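Local structure of putative heme binding protein (Tannerella forsythia, 6EU8) at residues A[36-41]-A[63-68]; A[71-76]-A[185-190]. The protein probably binds heme, as a member of the HmuY-like family of heme-binding proteins, and is seen here in its heme-free form. All coordinates share one frame; numbering follows the deposited sequence.

In the fold
The two contacts follow one another along the chain and reach the same four-stranded antiparallel sheet, yet they differ in depth and chemistry. Contact 1 lies at the surface, its centre about 14 Å from the centre of the chain, where edge strand 35-39 meets the loop that runs on toward strand 71-74; it is mostly polar, a glutamate carboxylate gripped by backbone N-H groups and a histidine. Contact 2 is buried, its centre about 6 Å from that of the chain, and is apolar: strand 71-74 and the turn after it face strand 184-194 of the larger antiparallel sheet through aliphatic and aromatic side chains. The centres of the two contacts are about 16 Å apart.

Contact 1. Residues A[36-41]-A[63-68]; sequences ETHRDF and ADIKIK
Glu36 lays its carboxylate against the backbone of Ile65, Lys66 and Ile67, where two successive N-H groups meet it. Lys66 N gives a hydrogen bond of 3.0 Å to Glu36 OE1, on the syn lone pair. Ile67 N reaches Glu36 OE2 at 3.2 Å from above the carboxylate plane. With CD anti to CA (chi2 176°) the side chain is extended beyond CG, and its carboxylate meets the loop. The anti lone pair of OE1 is taken by a residue of the same strand: His38 NE2 donates to Glu36 OE1 at 2.7 Å, nearly straight and in the plane of the imidazole. This His-carboxylate bond fixes the turn of the ring and leaves OE1 with two donors. Strand 35-39 is an edge strand of a four-stranded antiparallel sheet, and the grip fastens to it the long loop between strands 51-56 and 71-74. Ile67 CG2 packs 3.5 Å from Glu36 OE2, beside the bonded carboxylate. On the other flank His38 CE1 lies 3.4 Å from Asp64 O, and CD2 of the imidazole touches Ile65 CG1. Farther along, the Phe41 ring reaches the loop more loosely: CE1 comes 4.0 Å from Asp64 OD2, ring and carboxylate planes steeply inclined, and CE2 4.3 Å from Ile65 CD1. Tyr27 of the adjoining strand 24-28 touches the side chains of His38, Phe41 and Ile65.

Contact 2. Residues A[71-76]-A[185-190]; sequences IAIHRF and GHVSFN
This is apolar packing between two beta-sheets in the interior of an all-beta, HmuY-family protein: strand 71-74 of the four-stranded sheet faces strand 184-194 of the larger one. The segment axes run roughly antiparallel, at 151°, and pass 9.2 Å apart, too far for backbone pairing, so side chains fill the space between the sheets. The CD1 end of Ile73 reaches two partners. It meets Val187 CG1 tip to tip at 4.1 Å and also comes 4.0 Å from Phe189 CE1, the isoleucine and the phenylalanine passing alongside with opposite headings. Ile71 extends the row, its CD1 meeting Phe189 CZ tip to tip at 4.2 Å. Ile17 of strand 11-18 touches both Ile73 and Phe189. Beyond the strand the chain turns at Arg75, whose guanidinium bonds through NH1 to Thr20 O and through NH2 to a malonate ion, probably from the crystallisation liquor. Arg75 O is buried against Val187 CG2, 3.9 Å away, with no hydrogen-bond partner in the model. Phe76 crosses Val187 obliquely, with CG2 of the valine at the edge of the ring, near its plane; Trp143 meets this ring edge-to-face. At Gly185 the backbone angles would push a CB against the preceding carbonyl O, which accounts for a glycine; the Phe76 ring meets the backbone here, CE1 lying 3.6 Å from Gly185 N.

Contact 1. Residues A[36-41]-A[63-68]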
ATOM      1  N   GLU A  36      -8.799   2.557  -8.716  1.00 30.45           N
ATOM      2  CA  GLU A  36      -8.167   3.006  -9.976  1.00 32.14           C
ATOM      3  C   GLU A  36      -6.704   2.588  -9.970  1.00 31.02           C
ATOM      4  O   GLU A  36      -6.023   2.759  -8.950  1.00 27.34           O
ATOM      5  CB  GLU A  36      -8.228   4.533 -10.129  1.00 36.21           C
ATOM      6  CG  GLU A  36      -9.269   5.064 -11.102  1.00 41.76           C
ATOM      7  CD  GLU A  36      -9.318   6.589 -11.126  1.00 42.82           C
ATOM      8  OE1 GLU A  36      -8.289   7.263 -11.368  1.00 38.31           O
ATOM      9  OE2 GLU A  36     -10.405   7.144 -10.881  1.00 47.76           O
ATOM     10  N   THR A  37      -6.238   2.047 -11.094  1.00 28.49           N
ATOM     11  CA  THR A  37      -4.863   1.605 -11.227  1.00 29.23           C
ATOM     12  C   THR A  37      -4.122   2.526 -12.223  1.00 30.29           C
ATOM     13  O   THR A  37      -4.599   2.733 -13.351  1.00 31.10           O
ATOM     14  CB  THR A  37      -4.778   0.124 -11.648  1.00 31.22           C
ATOM     15  OG1 THR A  37      -5.444  -0.700 -10.669  1.00 32.08           O
ATOM     16  CG2 THR A  37      -3.344  -0.349 -11.806  1.00 29.31           C
ATOM     17  N   HIS A  38      -2.966   3.076 -11.827  1.00 28.10           N
ATOM     18  CA  HIS A  38      -2.159   3.936 -12.712  1.00 26.40           C
ATOM     19  C   HIS A  38      -0.675   3.630 -12.556  1.00 24.82           C
ATOM     20  O   HIS A  38      -0.214   3.296 -11.459  1.00 24.45           O
ATOM     21  CB  HIS A  38      -2.313   5.410 -12.372  1.00 26.67           C
ATOM     22  CG  HIS A  38      -3.709   5.933 -12.515  1.00 29.59           C
ATOM     23  ND1 HIS A  38      -4.196   6.414 -13.712  1.00 33.18           N
ATOM     24  CD2 HIS A  38      -4.721   6.024 -11.626  1.00 30.36           C
ATOM     25  CE1 HIS A  38      -5.448   6.808 -13.543  1.00 32.12           C
ATOM     26  NE2 HIS A  38      -5.796   6.575 -12.289  1.00 33.43           N
ATOM     27  N   ARG A  39       0.070   3.748 -13.647  1.00 24.37           N
ATOM     28  CA  ARG A  39       1.527   3.645 -13.639  1.00 22.45           C
ATOM     29  C   ARG A  39       2.133   4.710 -12.711  1.00 22.47           C
ATOM     30  O   ARG A  39       1.689   5.864 -12.708  1.00 22.30           O
ATOM     31  CB  ARG A  39       2.070   3.828 -15.075  1.00 24.03           C
ATOM     32  CG  ARG A  39       3.582   3.729 -15.241  1.00 24.81           C
ATOM     33  CD  ARG A  39       3.978   3.963 -16.709  1.00 25.54           C
ATOM     34  NE  ARG A  39       5.414   3.947 -16.984  1.00 26.59           N
ATOM     35  CZ  ARG A  39       6.265   4.924 -16.696  1.00 24.22           C
ATOM     36  NH1 ARG A  39       5.827   6.009 -16.095  1.00 23.75           N
ATOM     37  NH2 ARG A  39       7.558   4.804 -16.993  1.00 24.73           N
ATOM     38  N   ASP A  40       3.103   4.308 -11.894  1.00 21.54           N
ATOM     39  CA  ASP A  40       3.848   5.232 -11.007  1.00 20.56           C
ATOM     40  C   ASP A  40       4.264   6.501 -11.753  1.00 20.46           C
ATOM     41  O   ASP A  40       4.741   6.404 -12.892  1.00 21.29           O
ATOM     42  CB  ASP A  40       5.040   4.483 -10.371  1.00 20.40           C
ATOM     43  CG  ASP A  40       5.905   5.366  -9.492  1.00 21.24           C
ATOM     44  OD1 ASP A  40       6.721   6.122 -10.053  1.00 21.22           O
ATOM     45  OD2 ASP A  40       5.763   5.293  -8.234  1.00 22.87           O
ATOM     46  N   PHE A  41       4.075   7.673 -11.110  1.00 21.35           N
ATOM     47  CA  PHE A  41       4.257   9.012 -11.730  1.00 21.78           C
ATOM     48  C   PHE A  41       5.645   9.656 -11.582  1.00 22.99           C
ATOM     49  O   PHE A  41       5.865  10.782 -12.065  1.00 24.48           O
ATOM     50  CB  PHE A  41       3.170  10.017 -11.191  1.00 23.56           C
ATOM     51  CG  PHE A  41       1.735   9.541 -11.361  1.00 23.75           C
ATOM     52  CD1 PHE A  41       1.208   9.308 -12.621  1.00 25.44           C
ATOM     53  CD2 PHE A  41       0.909   9.324 -10.270  1.00 24.99           C
ATOM     54  CE1 PHE A  41      -0.110   8.886 -12.791  1.00 25.31           C
ATOM     55  CE2 PHE A  41      -0.406   8.861 -10.430  1.00 24.94           C
ATOM     56  CZ  PHE A  41      -0.901   8.632 -11.703  1.00 26.08           C
ATOM     57  N   ALA A  63      -3.021  14.175 -10.589  1.00 39.34           N
ATOM     58  CA  ALA A  63      -4.238  14.760 -11.175  1.00 40.39           C
ATOM     59  C   ALA A  63      -4.996  13.821 -12.122  1.00 40.29           C
ATOM     60  O   ALA A  63      -6.195  14.003 -12.340  1.00 44.11           O
ATOM     61  CB  ALA A  63      -3.912  16.079 -11.874  1.00 41.56           C
ATOM     62  N   ASP A  64      -4.316  12.811 -12.670  1.00 35.73           N
ATOM     63  CA  ASP A  64      -4.968  11.754 -13.460  1.00 35.67           C
ATOM     64  C   ASP A  64      -5.870  10.811 -12.665  1.00 39.95           C
ATOM     65  O   ASP A  64      -6.587  10.009 -13.267  1.00 42.24           O
ATOM     66  CB  ASP A  64      -3.927  10.908 -14.201  1.00 38.02           C
ATOM     67  CG  ASP A  64      -3.045  11.728 -15.132  1.00 38.78           C
ATOM     68  OD1 ASP A  64      -3.448  12.833 -15.511  1.00 45.07           O
ATOM     69  OD2 ASP A  64      -1.951  11.261 -15.500  1.00 38.86           O
ATOM     70  N   ILE A  65      -5.806  10.867 -11.333  1.00 37.10           N
ATOM     71  CA  ILE A  65      -6.651  10.031 -10.482  1.00 37.39           C
ATOM     72  C   ILE A  65      -7.993  10.745 -10.314  1.00 37.07           C
ATOM     73  O   ILE A  65      -8.048  11.839  -9.758  1.00 40.04           O
ATOM     74  CB  ILE A  65      -6.043   9.777  -9.076  1.00 34.54           C
ATOM     75  CG1 ILE A  65      -4.615   9.211  -9.163  1.00 32.38           C
ATOM     76  CG2 ILE A  65      -6.949   8.826  -8.292  1.00 35.33           C
ATOM     77  CD1 ILE A  65      -3.840   9.330  -7.867  1.00 32.22           C
ATOM     78  N   LYS A  66      -9.067  10.123 -10.781  1.00 41.26           N
ATOM     79  CA  LYS A  66     -10.396  10.773 -10.743  1.00 43.27           C
ATOM     80  C   LYS A  66     -11.142  10.601  -9.411  1.00 43.83           C
ATOM     81  O   LYS A  66     -11.817  11.536  -8.951  1.00 44.30           O
ATOM     82  CB  LYS A  66     -11.249  10.298 -11.925  1.00 45.54           C
ATOM     83  CG  LYS A  66     -10.548  10.384 -13.279  1.00 48.64           C
ATOM     84  CD  LYS A  66      -9.817  11.713 -13.475  1.00 52.34           C
ATOM     85  CE  LYS A  66      -9.345  11.917 -14.907  1.00 54.09           C
ATOM     86  NZ  LYS A  66      -8.516  13.150 -15.032  1.00 56.30           N
ATOM     87  N   ILE A  67     -11.020   9.429  -8.786  1.00 37.05           N
ATOM     88  CA  ILE A  67     -11.696   9.160  -7.506  1.00 34.23           C
ATOM     89  C   ILE A  67     -11.008   9.829  -6.326  1.00 33.89           C
ATOM     90  O   ILE A  67      -9.797  10.074  -6.378  1.00 31.70           O
ATOM     91  CB  ILE A  67     -11.868   7.635  -7.223  1.00 34.82           C
ATOM     92  CG1 ILE A  67     -10.522   6.875  -7.131  1.00 33.94           C
ATOM     93  CG2 ILE A  67     -12.737   6.978  -8.290  1.00 35.77           C
ATOM     94  CD1 ILE A  67     -10.678   5.445  -6.649  1.00 33.99           C
ATOM     95  N   LYS A  68     -11.769  10.110  -5.256  1.00 31.84           N
ATOM     96  CA  LYS A  68     -11.193  10.307  -3.926  1.00 33.48           C
ATOM     97  C   LYS A  68     -10.649   8.950  -3.466  1.00 28.61           C
ATOM     98  O   LYS A  68     -11.173   7.924  -3.868  1.00 28.88           O
ATOM     99  CB  LYS A  68     -12.240  10.786  -2.905  1.00 35.58           C
ATOM    100  CG  LYS A  68     -12.605  12.263  -3.009  1.00 42.57           C
ATOM    101  CD  LYS A  68     -13.563  12.643  -1.883  1.00 47.54           C
ATOM    102  CE  LYS A  68     -13.817  14.142  -1.806  1.00 52.17           C
ATOM    103  NZ  LYS A  68     -14.893  14.547  -2.750  1.00 54.49           N
TER

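Contact 2. Residues A[71-76]-A[185-190]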
ATOM      1  N   ILE A  71      -6.183   4.739   0.727  1.00 23.90           N
ATOM      2  CA  ILE A  71      -4.917   3.975   0.720  1.00 24.07           C
ATOM      3  C   ILE A  71      -4.568   3.568  -0.712  1.00 22.77           C
ATOM      4  O   ILE A  71      -5.420   3.552  -1.589  1.00 24.21           O
ATOM      5  CB  ILE A  71      -4.939   2.722   1.650  1.00 23.86           C
ATOM      6  CG1 ILE A  71      -5.923   1.663   1.178  1.00 25.90           C
ATOM      7  CG2 ILE A  71      -5.219   3.116   3.113  1.00 25.32           C
ATOM      8  CD1 ILE A  71      -5.750   0.334   1.901  1.00 27.35           C
ATOM      9  N   ALA A  72      -3.279   3.291  -0.967  1.00 21.74           N
ATOM     10  CA  ALA A  72      -2.797   2.791  -2.264  1.00 21.95           C
ATOM     11  C   ALA A  72      -1.753   1.706  -2.063  1.00 21.30           C
ATOM     12  O   ALA A  72      -0.998   1.735  -1.088  1.00 22.53           O
ATOM     13  CB  ALA A  72      -2.242   3.909  -3.109  1.00 21.93           C
ATOM     14  N   ILE A  73      -1.749   0.752  -2.999  1.00 21.04           N
ATOM     15  CA  ILE A  73      -0.986  -0.484  -2.875  1.00 20.69           C
ATOM     16  C   ILE A  73      -0.128  -0.683  -4.149  1.00 20.87           C
ATOM     17  O   ILE A  73      -0.624  -0.579  -5.280  1.00 20.37           O
ATOM     18  CB  ILE A  73      -1.931  -1.698  -2.636  1.00 20.72           C
ATOM     19  CG1 ILE A  73      -2.845  -1.453  -1.405  1.00 22.56           C
ATOM     20  CG2 ILE A  73      -1.122  -3.002  -2.466  1.00 22.48           C
ATOM     21  CD1 ILE A  73      -3.811  -2.594  -1.144  1.00 22.77           C
ATOM     22  N   HIS A  74       1.174  -0.972  -3.938  1.00 19.69           N
ATOM     23  CA  HIS A  74       2.132  -1.333  -4.989  1.00 20.62           C
ATOM     24  C   HIS A  74       2.867  -2.559  -4.474  1.00 20.61           C
ATOM     25  O   HIS A  74       3.581  -2.454  -3.512  1.00 20.65           O
ATOM     26  CB  HIS A  74       3.133  -0.204  -5.243  1.00 20.77           C
ATOM     27  CG  HIS A  74       4.415  -0.643  -5.924  1.00 20.34           C
ATOM     28  ND1 HIS A  74       5.513  -1.107  -5.230  1.00 20.76           N
ATOM     29  CD2 HIS A  74       4.770  -0.652  -7.234  1.00 21.85           C
ATOM     30  CE1 HIS A  74       6.475  -1.406  -6.077  1.00 22.13           C
ATOM     31  NE2 HIS A  74       6.051  -1.135  -7.296  1.00 19.99           N
ATOM     32  N   ARG A  75       2.712  -3.728  -5.132  1.00 20.85           N
ATOM     33  CA  ARG A  75       3.247  -4.965  -4.561  1.00 20.11           C
ATOM     34  C   ARG A  75       2.837  -5.072  -3.078  1.00 19.56           C
ATOM     35  O   ARG A  75       1.631  -5.063  -2.844  1.00 20.63           O
ATOM     36  CB  ARG A  75       4.755  -5.052  -4.789  1.00 19.99           C
ATOM     37  CG  ARG A  75       5.195  -5.085  -6.257  1.00 20.16           C
ATOM     38  CD  ARG A  75       4.947  -6.419  -7.005  1.00 21.83           C
ATOM     39  NE  ARG A  75       5.474  -7.567  -6.270  1.00 22.80           N
ATOM     40  CZ  ARG A  75       5.385  -8.849  -6.673  1.00 24.20           C
ATOM     41  NH1 ARG A  75       4.769  -9.160  -7.792  1.00 25.13           N
ATOM     42  NH2 ARG A  75       5.878  -9.813  -5.911  1.00 26.37           N
ATOM     43  N   PHE A  76       3.761  -5.181  -2.115  1.00 20.26           N
ATOM     44  CA  PHE A  76       3.373  -5.227  -0.683  1.00 19.83           C
ATOM     45  C   PHE A  76       3.580  -3.885   0.020  1.00 19.60           C
ATOM     46  O   PHE A  76       3.419  -3.784   1.257  1.00 20.52           O
ATOM     47  CB  PHE A  76       4.074  -6.378   0.060  1.00 21.42           C
ATOM     48  CG  PHE A  76       3.725  -7.776  -0.435  1.00 21.69           C
ATOM     49  CD1 PHE A  76       2.511  -8.079  -1.063  1.00 21.68           C
ATOM     50  CD2 PHE A  76       4.658  -8.799  -0.263  1.00 23.46           C
ATOM     51  CE1 PHE A  76       2.218  -9.368  -1.479  1.00 22.93           C
ATOM     52  CE2 PHE A  76       4.357 -10.104  -0.701  1.00 22.39           C
ATOM     53  CZ  PHE A  76       3.166 -10.371  -1.291  1.00 22.75           C
ATOM     54  N   GLY A 185       1.162 -10.903  -4.521  1.00 24.29           N
ATOM     55  CA  GLY A 185       0.721  -9.558  -4.947  1.00 25.12           C
ATOM     56  C   GLY A 185      -0.781  -9.349  -5.061  1.00 24.93           C
ATOM     57  O   GLY A 185      -1.233  -8.253  -5.420  1.00 24.72           O
ATOM     58  N   HIS A 186      -1.561 -10.393  -4.755  1.00 24.35           N
ATOM     59  CA  HIS A 186      -3.014 -10.297  -4.658  1.00 24.94           C
ATOM     60  C   HIS A 186      -3.298 -10.067  -3.188  1.00 25.72           C
ATOM     61  O   HIS A 186      -3.221 -10.993  -2.356  1.00 25.63           O
ATOM     62  CB  HIS A 186      -3.703 -11.544  -5.213  1.00 25.63           C
ATOM     63  CG  HIS A 186      -3.457 -11.777  -6.669  1.00 26.13           C
ATOM     64  ND1 HIS A 186      -4.229 -11.203  -7.664  1.00 26.74           N
ATOM     65  CD2 HIS A 186      -2.547 -12.554  -7.305  1.00 24.73           C
ATOM     66  CE1 HIS A 186      -3.781 -11.597  -8.843  1.00 28.29           C
ATOM     67  NE2 HIS A 186      -2.747 -12.391  -8.654  1.00 25.86           N
ATOM     68  N   VAL A 187      -3.568  -8.796  -2.844  1.00 23.81           N
ATOM     69  CA  VAL A 187      -3.655  -8.354  -1.463  1.00 24.07           C
ATOM     70  C   VAL A 187      -5.109  -8.260  -1.034  1.00 25.65           C
ATOM     71  O   VAL A 187      -5.865  -7.483  -1.636  1.00 25.33           O
ATOM     72  CB  VAL A 187      -2.943  -6.988  -1.301  1.00 24.14           C
ATOM     73  CG1 VAL A 187      -3.072  -6.460   0.119  1.00 24.31           C
ATOM     74  CG2 VAL A 187      -1.478  -7.099  -1.713  1.00 22.35           C
ATOM     75  N   SER A 188      -5.497  -9.042  -0.020  1.00 24.69           N
ATOM     76  CA  SER A 188      -6.892  -9.034   0.532  1.00 25.98           C
ATOM     77  C   SER A 188      -6.926  -8.517   1.962  1.00 26.11           C
ATOM     78  O   SER A 188      -6.017  -8.806   2.743  1.00 24.25           O
ATOM     79  CB  SER A 188      -7.525 -10.436   0.458  1.00 26.21           C
ATOM     80  OG  SER A 188      -7.652 -10.891  -0.867  1.00 28.34           O
ATOM     81  N   PHE A 189      -7.967  -7.724   2.308  1.00 23.91           N
ATOM     82  CA  PHE A 189      -8.150  -7.243   3.663  1.00 24.71           C
ATOM     83  C   PHE A 189      -9.625  -7.036   3.966  1.00 25.01           C
ATOM     84  O   PHE A 189     -10.416  -6.787   3.051  1.00 26.90           O
ATOM     85  CB  PHE A 189      -7.382  -5.910   3.892  1.00 24.75           C
ATOM     86  CG  PHE A 189      -7.614  -4.872   2.819  1.00 23.95           C
ATOM     87  CD1 PHE A 189      -6.886  -4.875   1.649  1.00 23.53           C
ATOM     88  CD2 PHE A 189      -8.594  -3.882   2.984  1.00 25.97           C
ATOM     89  CE1 PHE A 189      -7.127  -3.928   0.641  1.00 26.59           C
ATOM     90  CE2 PHE A 189      -8.826  -2.928   1.997  1.00 26.30           C
ATOM     91  CZ  PHE A 189      -8.092  -2.942   0.830  1.00 26.01           C
ATOM     92  N   ASN A 190      -9.951  -7.153   5.245  1.00 25.60           N
ATOM     93  CA  ASN A 190     -11.257  -6.763   5.778  1.00 27.33           C
ATOM     94  C   ASN A 190     -11.082  -5.398   6.421  1.00 26.71           C
ATOM     95  O   ASN A 190     -10.011  -5.085   6.940  1.00 25.28           O
ATOM     96  CB  ASN A 190     -11.718  -7.794   6.823  1.00 27.92           C
ATOM     97  CG  ASN A 190     -11.909  -9.186   6.238  1.00 28.31           C
ATOM     98  OD1 ASN A 190     -12.136  -9.353   5.044  1.00 30.64           O
ATOM     99  ND2 ASN A 190     -11.824 -10.197   7.108  1.00 31.59           N
TER